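Beta-galactoside alpha-2,6-sialyltransferase (Photobacterium sp., PDB 2Z4T) transfers sialic acid from a CMP-linked donor to the 6-hydroxyl of galactose in acceptors such as lactose, forming an alpha-2,6 linkage. Local coordinates at residues H204-L209 with D258-V263; V196-N201 with P211-L216; D251-G256 with H305-Y310. All coordinates share one frame; numbering follows the deposited sequence.

In the fold
Contacts 1 and 2 share helix 205-216, and contacts 1 and 3 share helix 249-265, so helix 249-265 packs on two other helices, 205-216 in contact 1 and 305-311 in contact 3, within one Rossmann-like half of the GT-B fold. Contact 2 is the innermost, all five touching residues being buried where helix 205-216 lies on strand 194-201. Contact 1 has three of its four touching residues buried, and contact 3 is the most peripheral. Chemistry follows position: contact 2 is aliphatic, contact 1 joins a phenylalanine cluster to a histidine that binds galactose, and contact 3 sets a leucine over a tyrosine face. Asn208 and Ser200, probably hydrogen-bonded, tie contact 1 to contact 2.

Contact 1: residues H204-L209 with D258-V263; sequences HSFDNL and DYLEDV. With GAL (beta-D-galactopyranose), chain B.
Phe206 carries the whole apolar part of this contact, meeting Tyr259, Leu260 and Val263 with the outer end of its ring. The axes of the two short helical segments run nearly parallel, 18° apart, but approach no closer than 12.5 Å, and the Phe206 ring spans much of that gap. With CG anti to the backbone N (chi1 160°), the ring is carried toward helix 249-265. Phe206 CE1 lies 3.6 Å from Leu260 CD1, the two side chains lying alongside and pointing opposite ways. The same CE1 is 3.7 Å from CE2 of Tyr259, whose side chain runs roughly perpendicular to that of Phe206. Phe206 CZ meets Val263 CG1 at 3.9 Å, the two side chains coming head-on. Val263 also places CG2 over one face of the Tyr259 ring, toward its rim. The phenol oxygen of Tyr259 is engaged outside the pair, with Asp270 O and Asn273 N.

The polar chemistry lies at the start of segment 204-209. His204, at the N-cap position of helix 205-216, hydrogen-bonds the bound galactose through NE2. His204 NE2 donates to galactose O4 at 3.1 Å. Galactose O3 stands in the imidazole plane at the ring edge, and a second bond joins it to His204 NE2 at 3.2 Å, with an angle of 147°. The other ring nitrogen, ND1, is bonded to His175 NE2, which probably helps to fix the ring's rotation. Asp232 and His123 hold the same sugar.

The same short segment thus binds two adjacent galactose hydroxyls through His204 and, two residues on, packs against helix 249-265 by apolar contacts alone.

Contact 2: residues V196-N201 with P211-L216; sequences VKLSSN and PILKEL
Segment 196-201 of strand 194-201 and helix segment 211-216 run almost antiparallel, their axes 160° apart and 11.3 Å distant at closest approach, with Leu198 and Ile212 facing each other at a CA to CA distance of 9.2 Å. Val196 and Leu216 form the second register pair. Helix 205-216 is kinked where this segment begins, at Pro211 and Ile212, whose N atoms make no bond to the turn before.

Side chains fill the gap between the two backbones with aliphatic carbon alone. Leu198 is the central residue, and its two methyl groups serve different partners. Leu198 CD1 meets Leu213 CD2 at 3.7 Å, while Leu198 CD2 lies 4.1 Å from the CG2 branch of Ile212. In both pairs the side chains overlap flank to flank, each directed at the other's backbone. The Leu198 fork reaches the helix with CG anti to the carbonyl carbon (chi1 -60°). Toward the strand's N-terminal side and the helix's C-terminal end, Val196 CG2 touches Leu216 CD1 more loosely, at 4.3 Å.

At the strand's C-terminal end the chemistry turns polar. Ser200 OG donates to Asn201 O at 2.6 Å, tilted 25° from the carbonyl plane, and is also bonded to Asn208 ND2. Asn201 ND2 reaches Asp232 and Asp122, and Asn201 OD1 holds His204 N, linking this end of the strand to the sugar pocket.

This is the first half of a beta-alpha-beta crossover. Strand 194-201 is flanked in the sheet by the parallel strands 103-122 and 222-230, and Leu213 also rests on Val224 of the latter, while Leu216 packs against Ile184 of helix 178-190.

Contact 3: residues D251-G256 with H305-Y310; sequences DNLKIG and HELRDY
In a Rossmann-like half of this GT-B fold, helix 249-265 packs from outside on helix 305-311 through Leu253, which fits against Tyr310 and Leu307. The axes of the two segments come within 11.2 Å, with their directions differing by 36°. The central interaction is a CH-pi contact: Leu253 CB stands 3.7 Å from the centroid of the Tyr310 ring, only 13° off the ring normal and therefore over the face. Tyr310 brings its ring there with CG anti to the backbone N (chi1 -167°), and the two side chains lie side by side, oppositely directed. Leu253 CD1 continues along the ring, 3.8 Å from Tyr310 CG. At the border, Lys254 CG comes obliquely to Tyr310 CE1 at 4.3 Å.

A neighbouring helix, 234-243, covers the two leucines: its Trp243 and Leu240 pack on Leu253 and Leu307 respectively. Lys284 makes a cation-pi contact with Tyr310. The phenol oxygen of Tyr310 is bonded to Asn281 ND2, so the ring is held at its far end as well as over its face. Leu307 stands nearly square to Leu253, bringing Leu307 CD1 to 3.8 Å from Leu253 CD2.

Contact 1: residues H204-L209 with D258-V263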
loop_
_atom_site.group_PDB
_atom_site.type_symbol
_atom_site.label_atom_id
_atom_site.label_comp_id
_atom_site.label_asym_id
_atom_site.label_seq_id
_atom_site.Cartn_x
_atom_site.Cartn_y
_atom_site.Cartn_z
ATOM N N HIS A 204 -4.622 2.665 12.499
ATOM C CA HIS A 204 -6.071 2.518 12.313
ATOM C C HIS A 204 -6.526 1.064 12.105
ATOM O O HIS A 204 -7.645 0.844 11.630
ATOM C CB HIS A 204 -6.525 3.361 11.110
ATOM C CG HIS A 204 -6.386 4.831 11.325
ATOM N ND1 HIS A 204 -7.437 5.624 11.730
ATOM C CD2 HIS A 204 -5.308 5.647 11.237
ATOM C CE1 HIS A 204 -7.011 6.867 11.876
ATOM N NE2 HIS A 204 -5.723 6.905 11.595
ATOM N N SER A 205 -5.664 0.093 12.450
ATOM C CA SER A 205 -5.951 -1.334 12.200
ATOM C C SER A 205 -7.339 -1.708 12.747
ATOM O O SER A 205 -7.956 -2.672 12.263
ATOM C CB SER A 205 -4.788 -2.325 12.443
ATOM O OG SER A 205 -3.976 -1.995 13.555
ATOM N N PHE A 206 -7.785 -1.093 13.844
ATOM C CA PHE A 206 -8.353 -1.840 14.918
ATOM C C PHE A 206 -9.755 -1.618 14.261
ATOM O O PHE A 206 -10.473 -2.570 13.957
ATOM C CB PHE A 206 -8.342 -1.155 16.292
ATOM C CG PHE A 206 -9.360 -1.751 17.275
ATOM C CD1 PHE A 206 -8.960 -2.650 18.255
ATOM C CD2 PHE A 206 -10.725 -1.428 17.183
ATOM C CE1 PHE A 206 -9.892 -3.221 19.139
ATOM C CE2 PHE A 206 -11.674 -1.984 18.059
ATOM C CZ PHE A 206 -11.261 -2.887 19.038
ATOM N N ASP A 207 -10.085 -0.345 13.963
ATOM C CA ASP A 207 -11.330 0.048 13.273
ATOM C C ASP A 207 -11.452 -0.418 11.822
ATOM O O ASP A 207 -12.563 -0.509 11.296
ATOM C CB ASP A 207 -11.508 1.562 13.269
ATOM C CG ASP A 207 -12.025 2.114 14.599
ATOM O OD1 ASP A 207 -12.621 1.375 15.399
ATOM O OD2 ASP A 207 -11.827 3.319 14.846
ATOM N N ASN A 208 -10.331 -0.692 11.160
ATOM C CA ASN A 208 -10.403 -1.280 9.825
ATOM C C ASN A 208 -10.626 -2.795 9.841
ATOM O O ASN A 208 -11.306 -3.331 8.963
ATOM C CB ASN A 208 -9.160 -0.946 9.007
ATOM C CG ASN A 208 -9.108 0.512 8.601
ATOM O OD1 ASN A 208 -10.143 1.193 8.512
ATOM N ND2 ASN A 208 -7.893 1.011 8.343
ATOM N N LEU A 209 -10.052 -3.493 10.822
ATOM C CA LEU A 209 -10.001 -4.951 10.743
ATOM C C LEU A 209 -10.997 -5.625 11.632
ATOM O O LEU A 209 -11.575 -6.640 11.249
ATOM C CB LEU A 209 -8.599 -5.483 10.971
ATOM C CG LEU A 209 -7.583 -4.961 9.954
ATOM C CD1 LEU A 209 -6.308 -5.717 10.120
ATOM C CD2 LEU A 209 -8.070 -5.069 8.523
ATOM N N ASP A 258 -6.075 -10.006 25.115
ATOM C CA ASP A 258 -7.345 -10.561 25.606
ATOM C C ASP A 258 -8.494 -9.659 25.183
ATOM O O ASP A 258 -9.569 -10.132 24.796
ATOM C CB ASP A 258 -7.334 -10.715 27.134
ATOM C CG ASP A 258 -6.256 -11.675 27.616
ATOM O OD1 ASP A 258 -6.017 -12.709 26.955
ATOM O OD2 ASP A 258 -5.648 -11.399 28.667
ATOM N N TYR A 259 -8.236 -8.354 25.243
ATOM C CA TYR A 259 -9.229 -7.359 24.892
ATOM C C TYR A 259 -9.602 -7.520 23.425
ATOM O O TYR A 259 -10.795 -7.669 23.097
ATOM C CB TYR A 259 -8.722 -5.942 25.175
ATOM C CG TYR A 259 -9.629 -4.893 24.601
ATOM C CD1 TYR A 259 -10.826 -4.542 25.238
ATOM C CD2 TYR A 259 -9.311 -4.264 23.396
ATOM C CE1 TYR A 259 -11.670 -3.572 24.674
ATOM C CE2 TYR A 259 -10.134 -3.309 22.843
ATOM C CZ TYR A 259 -11.304 -2.963 23.475
ATOM O OH TYR A 259 -12.100 -2.007 22.892
ATOM N N LEU A 260 -8.576 -7.519 22.572
ATOM C CA LEU A 260 -8.755 -7.669 21.129
ATOM C C LEU A 260 -9.438 -8.996 20.816
ATOM O O LEU A 260 -10.402 -9.036 20.043
ATOM C CB LEU A 260 -7.413 -7.531 20.373
ATOM C CG LEU A 260 -7.439 -7.527 18.842
ATOM C CD1 LEU A 260 -8.312 -6.406 18.319
ATOM C CD2 LEU A 260 -6.052 -7.398 18.234
ATOM N N GLU A 261 -8.953 -10.073 21.434
ATOM C CA GLU A 261 -9.574 -11.385 21.296
ATOM C C GLU A 261 -11.066 -11.395 21.648
ATOM O O GLU A 261 -11.868 -11.953 20.905
ATOM C CB GLU A 261 -8.838 -12.441 22.123
ATOM C CG GLU A 261 -9.189 -13.861 21.677
ATOM C CD GLU A 261 -8.285 -14.915 22.267
ATOM O OE1 GLU A 261 -7.661 -14.645 23.327
ATOM O OE2 GLU A 261 -8.202 -16.009 21.664
ATOM N N ASP A 262 -11.419 -10.771 22.772
ATOM C CA ASP A 262 -12.800 -10.707 23.237
ATOM C C ASP A 262 -13.704 -9.864 22.353
ATOM O O ASP A 262 -14.896 -10.171 22.208
ATOM C CB ASP A 262 -12.867 -10.190 24.679
ATOM C CG ASP A 262 -12.345 -11.197 25.685
ATOM O OD1 ASP A 262 -12.226 -12.399 25.341
ATOM O OD2 ASP A 262 -12.037 -10.775 26.815
ATOM N N VAL A 263 -13.144 -8.793 21.795
ATOM C CA VAL A 263 -13.883 -7.924 20.890
ATOM C C VAL A 263 -14.233 -8.702 19.606
ATOM O O VAL A 263 -15.394 -8.744 19.197
ATOM C CB VAL A 263 -13.096 -6.613 20.597
ATOM C CG1 VAL A 263 -13.645 -5.903 19.382
ATOM C CG2 VAL A 263 -13.113 -5.685 21.805
HETATM C C1 GAL B . -6.170 11.871 9.495
HETATM C C2 GAL B . -6.250 10.997 10.745
HETATM C C3 GAL B . -4.849 10.818 11.324
HETATM C C4 GAL B . -3.872 10.342 10.240
HETATM C C5 GAL B . -3.945 11.217 8.986
HETATM C C6 GAL B . -3.144 10.648 7.811
HETATM O O2 GAL B . -7.142 11.585 11.680
HETATM O O3 GAL B . -4.877 9.889 12.398
HETATM O O4 GAL B . -4.175 9.000 9.926
HETATM O O5 GAL B . -5.282 11.298 8.560
HETATM O O6 GAL B . -1.751 10.664 8.043
#

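Contact 2: residues V196-N201 with P211-L216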
loop_
_atom_site.group_PDB
_atom_site.type_symbol
_atom_site.label_atom_id
_atom_site.label_comp_id
_atom_site.label_asym_id
_atom_site.label_seq_id
_atom_site.Cartn_x
_atom_site.Cartn_y
_atom_site.Cartn_z
ATOM N N VAL A 196 -8.121 -15.815 3.171
ATOM C CA VAL A 196 -8.190 -14.346 3.255
ATOM C C VAL A 196 -6.861 -13.741 3.723
ATOM O O VAL A 196 -6.281 -14.170 4.729
ATOM C CB VAL A 196 -9.329 -13.864 4.190
ATOM C CG1 VAL A 196 -9.325 -12.352 4.310
ATOM C CG2 VAL A 196 -10.672 -14.347 3.692
ATOM N N LYS A 197 -6.366 -12.770 2.964
ATOM C CA LYS A 197 -5.315 -11.868 3.449
ATOM C C LYS A 197 -5.915 -10.495 3.770
ATOM O O LYS A 197 -6.801 -10.012 3.056
ATOM C CB LYS A 197 -4.237 -11.713 2.407
ATOM C CG LYS A 197 -3.261 -12.852 2.371
ATOM C CD LYS A 197 -2.513 -12.816 1.054
ATOM C CE LYS A 197 -1.010 -13.083 1.222
ATOM N NZ LYS A 197 -0.213 -11.820 1.353
ATOM N N LEU A 198 -5.448 -9.881 4.849
ATOM C CA LEU A 198 -5.929 -8.566 5.232
ATOM C C LEU A 198 -4.756 -7.621 5.369
ATOM O O LEU A 198 -3.659 -8.022 5.807
ATOM C CB LEU A 198 -6.721 -8.605 6.546
ATOM C CG LEU A 198 -7.982 -9.474 6.637
ATOM C CD1 LEU A 198 -8.503 -9.480 8.059
ATOM C CD2 LEU A 198 -9.090 -9.037 5.661
ATOM N N SER A 199 -4.989 -6.366 4.992
ATOM C CA SER A 199 -3.962 -5.359 5.054
ATOM C C SER A 199 -4.540 -4.025 5.509
ATOM O O SER A 199 -5.562 -3.563 4.992
ATOM C CB SER A 199 -3.272 -5.194 3.692
ATOM O OG SER A 199 -2.153 -4.320 3.805
ATOM N N SER A 200 -3.864 -3.394 6.461
ATOM C CA SER A 200 -4.318 -2.118 6.964
ATOM C C SER A 200 -3.201 -1.184 7.368
ATOM O O SER A 200 -2.110 -1.625 7.763
ATOM C CB SER A 200 -5.239 -2.301 8.170
ATOM O OG SER A 200 -5.555 -1.040 8.745
ATOM N N ASN A 201 -3.503 0.111 7.227
ATOM C CA ASN A 201 -2.936 1.178 8.052
ATOM C C ASN A 201 -2.797 0.679 9.509
ATOM O O ASN A 201 -3.764 0.186 10.095
ATOM C CB ASN A 201 -3.876 2.396 7.953
ATOM C CG ASN A 201 -3.396 3.599 8.744
ATOM O OD1 ASN A 201 -3.263 3.541 9.975
ATOM N ND2 ASN A 201 -3.187 4.721 8.043
ATOM N N PRO A 211 -14.158 -4.988 12.412
ATOM C CA PRO A 211 -15.498 -5.350 11.904
ATOM C C PRO A 211 -15.448 -6.513 10.928
ATOM O O PRO A 211 -16.420 -7.247 10.814
ATOM C CB PRO A 211 -15.987 -4.081 11.199
ATOM C CG PRO A 211 -15.145 -2.998 11.743
ATOM C CD PRO A 211 -13.797 -3.606 12.039
ATOM N N ILE A 212 -14.327 -6.693 10.247
ATOM C CA ILE A 212 -14.175 -7.807 9.328
ATOM C C ILE A 212 -13.946 -9.098 10.117
ATOM O O ILE A 212 -14.596 -10.116 9.862
ATOM C CB ILE A 212 -13.000 -7.605 8.367
ATOM C CG1 ILE A 212 -13.220 -6.356 7.501
ATOM C CG2 ILE A 212 -12.793 -8.881 7.502
ATOM C CD1 ILE A 212 -11.933 -5.830 6.828
ATOM N N LEU A 213 -13.039 -9.049 11.089
ATOM C CA LEU A 213 -12.650 -10.250 11.795
ATOM C C LEU A 213 -13.766 -10.811 12.672
ATOM O O LEU A 213 -13.844 -12.029 12.890
ATOM C CB LEU A 213 -11.355 -10.044 12.567
ATOM C CG LEU A 213 -10.150 -9.948 11.624
ATOM C CD1 LEU A 213 -8.953 -9.421 12.371
ATOM C CD2 LEU A 213 -9.837 -11.295 10.962
ATOM N N LYS A 214 -14.664 -9.954 13.139
ATOM C CA LYS A 214 -15.712 -10.490 13.962
ATOM C C LYS A 214 -16.835 -11.144 13.180
ATOM O O LYS A 214 -17.569 -11.934 13.722
ATOM C CB LYS A 214 -16.172 -9.512 15.031
ATOM C CG LYS A 214 -16.940 -8.338 14.606
ATOM C CD LYS A 214 -17.218 -7.475 15.870
ATOM C CE LYS A 214 -18.509 -7.897 16.583
ATOM N NZ LYS A 214 -18.889 -6.899 17.632
ATOM N N GLU A 215 -16.933 -10.846 11.890
ATOM C CA GLU A 215 -17.821 -11.590 10.998
ATOM C C GLU A 215 -17.193 -12.912 10.617
ATOM O O GLU A 215 -17.788 -13.965 10.823
ATOM C CB GLU A 215 -18.136 -10.794 9.733
ATOM C CG GLU A 215 -18.944 -9.546 9.970
ATOM C CD GLU A 215 -20.222 -9.812 10.730
ATOM O OE1 GLU A 215 -20.984 -10.722 10.327
ATOM O OE2 GLU A 215 -20.457 -9.110 11.743
ATOM N N LEU A 216 -15.985 -12.844 10.081
ATOM C CA LEU A 216 -15.218 -14.012 9.653
ATOM C C LEU A 216 -14.954 -15.044 10.757
ATOM O O LEU A 216 -14.845 -16.246 10.485
ATOM C CB LEU A 216 -13.886 -13.563 9.043
ATOM C CG LEU A 216 -14.007 -12.864 7.691
ATOM C CD1 LEU A 216 -12.642 -12.635 7.047
ATOM C CD2 LEU A 216 -14.906 -13.692 6.767
#

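Contact 3: residues D251-G256 with H305-Y310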
loop_
_atom_site.group_PDB
_atom_site.type_symbol
_atom_site.label_atom_id
_atom_site.label_comp_id
_atom_site.label_asym_id
_atom_site.label_seq_id
_atom_site.Cartn_x
_atom_site.Cartn_y
_atom_site.Cartn_z
ATOM N N ASP A 251 2.652 -6.271 30.647
ATOM C CA ASP A 251 1.300 -6.406 31.189
ATOM C C ASP A 251 0.246 -5.748 30.277
ATOM O O ASP A 251 -0.762 -6.385 29.965
ATOM C CB ASP A 251 1.217 -5.857 32.616
ATOM C CG ASP A 251 1.962 -6.738 33.641
ATOM O OD1 ASP A 251 2.256 -7.918 33.335
ATOM O OD2 ASP A 251 2.250 -6.254 34.761
ATOM N N ASN A 252 0.497 -4.511 29.827
ATOM C CA ASN A 252 -0.462 -3.753 29.014
ATOM C C ASN A 252 -0.737 -4.424 27.686
ATOM O O ASN A 252 -1.875 -4.498 27.232
ATOM C CB ASN A 252 0.028 -2.326 28.736
ATOM C CG ASN A 252 -0.266 -1.356 29.883
ATOM O OD1 ASN A 252 0.293 -1.463 30.977
ATOM N ND2 ASN A 252 -1.134 -0.396 29.624
ATOM N N LEU A 253 0.326 -4.907 27.064
ATOM C CA LEU A 253 0.209 -5.597 25.791
ATOM C C LEU A 253 -0.595 -6.894 25.911
ATOM O O LEU A 253 -1.415 -7.191 25.038
ATOM C CB LEU A 253 1.587 -5.846 25.180
ATOM C CG LEU A 253 2.345 -4.583 24.770
ATOM C CD1 LEU A 253 3.828 -4.862 24.666
ATOM C CD2 LEU A 253 1.803 -4.046 23.456
ATOM N N LYS A 254 -0.368 -7.650 26.986
ATOM C CA LYS A 254 -1.105 -8.897 27.203
ATOM C C LYS A 254 -2.591 -8.641 27.472
ATOM O O LYS A 254 -3.457 -9.390 27.027
ATOM C CB LYS A 254 -0.490 -9.713 28.348
ATOM C CG LYS A 254 0.792 -10.449 27.982
ATOM C CD LYS A 254 1.522 -10.861 29.255
ATOM C CE LYS A 254 2.519 -12.011 29.038
ATOM N NZ LYS A 254 3.172 -12.369 30.346
ATOM N N ILE A 255 -2.878 -7.582 28.214
ATOM C CA ILE A 255 -4.249 -7.140 28.399
ATOM C C ILE A 255 -4.803 -6.742 27.034
ATOM O O ILE A 255 -5.959 -7.030 26.735
ATOM C CB ILE A 255 -4.342 -5.992 29.422
ATOM C CG1 ILE A 255 -4.085 -6.555 30.824
ATOM C CG2 ILE A 255 -5.699 -5.285 29.335
ATOM C CD1 ILE A 255 -3.679 -5.502 31.882
ATOM N N GLY A 256 -3.961 -6.119 26.206
ATOM C CA GLY A 256 -4.308 -5.829 24.829
ATOM C C GLY A 256 -4.769 -7.039 24.016
ATOM O O GLY A 256 -5.773 -6.954 23.303
ATOM N N HIS A 305 12.312 -1.806 23.716
ATOM C CA HIS A 305 12.809 -3.182 23.530
ATOM C C HIS A 305 11.753 -4.225 23.916
ATOM O O HIS A 305 11.600 -5.234 23.212
ATOM C CB HIS A 305 14.130 -3.431 24.281
ATOM C CG HIS A 305 15.306 -2.683 23.724
ATOM N ND1 HIS A 305 16.596 -2.906 24.152
ATOM C CD2 HIS A 305 15.393 -1.723 22.772
ATOM C CE1 HIS A 305 17.426 -2.111 23.498
ATOM N NE2 HIS A 305 16.722 -1.384 22.651
ATOM N N GLU A 306 11.012 -3.971 25.001
ATOM C CA GLU A 306 9.882 -4.848 25.390
ATOM C C GLU A 306 8.885 -5.026 24.237
ATOM O O GLU A 306 8.465 -6.153 23.941
ATOM C CB GLU A 306 9.142 -4.321 26.628
ATOM C CG GLU A 306 9.432 -5.029 27.930
ATOM C CD GLU A 306 8.873 -4.267 29.146
ATOM O OE1 GLU A 306 7.862 -4.730 29.738
ATOM O OE2 GLU A 306 9.437 -3.191 29.499
ATOM N N LEU A 307 8.517 -3.921 23.585
ATOM C CA LEU A 307 7.569 -3.989 22.466
ATOM C C LEU A 307 8.183 -4.726 21.286
ATOM O O LEU A 307 7.533 -5.580 20.667
ATOM C CB LEU A 307 7.076 -2.597 22.043
ATOM C CG LEU A 307 6.104 -2.628 20.864
ATOM C CD1 LEU A 307 4.828 -3.338 21.243
ATOM C CD2 LEU A 307 5.810 -1.243 20.380
ATOM N N ARG A 308 9.441 -4.399 20.991
ATOM C CA ARG A 308 10.205 -5.115 19.975
ATOM C C ARG A 308 10.218 -6.638 20.230
ATOM O O ARG A 308 9.930 -7.407 19.307
ATOM C CB ARG A 308 11.596 -4.493 19.789
ATOM C CG ARG A 308 12.744 -5.443 19.944
ATOM C CD ARG A 308 13.778 -5.307 18.885
ATOM N NE ARG A 308 14.928 -4.502 19.305
ATOM C CZ ARG A 308 15.759 -4.773 20.317
ATOM N NH1 ARG A 308 15.574 -5.823 21.106
ATOM N NH2 ARG A 308 16.776 -3.953 20.560
ATOM N N ASP A 309 10.500 -7.053 21.475
ATOM C CA ASP A 309 10.382 -8.469 21.893
ATOM C C ASP A 309 9.003 -9.015 21.600
ATOM O O ASP A 309 8.867 -10.122 21.082
ATOM C CB ASP A 309 10.605 -8.655 23.408
ATOM C CG ASP A 309 12.053 -8.498 23.819
ATOM O OD1 ASP A 309 12.916 -8.394 22.912
ATOM O OD2 ASP A 309 12.322 -8.474 25.053
ATOM N N TYR A 310 7.989 -8.232 21.965
ATOM C CA TYR A 310 6.606 -8.670 21.912
ATOM C C TYR A 310 6.114 -8.898 20.481
ATOM O O TYR A 310 5.368 -9.859 20.226
ATOM C CB TYR A 310 5.717 -7.665 22.631
ATOM C CG TYR A 310 4.324 -8.163 22.904
ATOM C CD1 TYR A 310 4.049 -8.946 24.036
ATOM C CD2 TYR A 310 3.267 -7.852 22.040
ATOM C CE1 TYR A 310 2.758 -9.405 24.307
ATOM C CE2 TYR A 310 1.986 -8.298 22.303
ATOM C CZ TYR A 310 1.732 -9.079 23.444
ATOM O OH TYR A 310 0.456 -9.531 23.705
#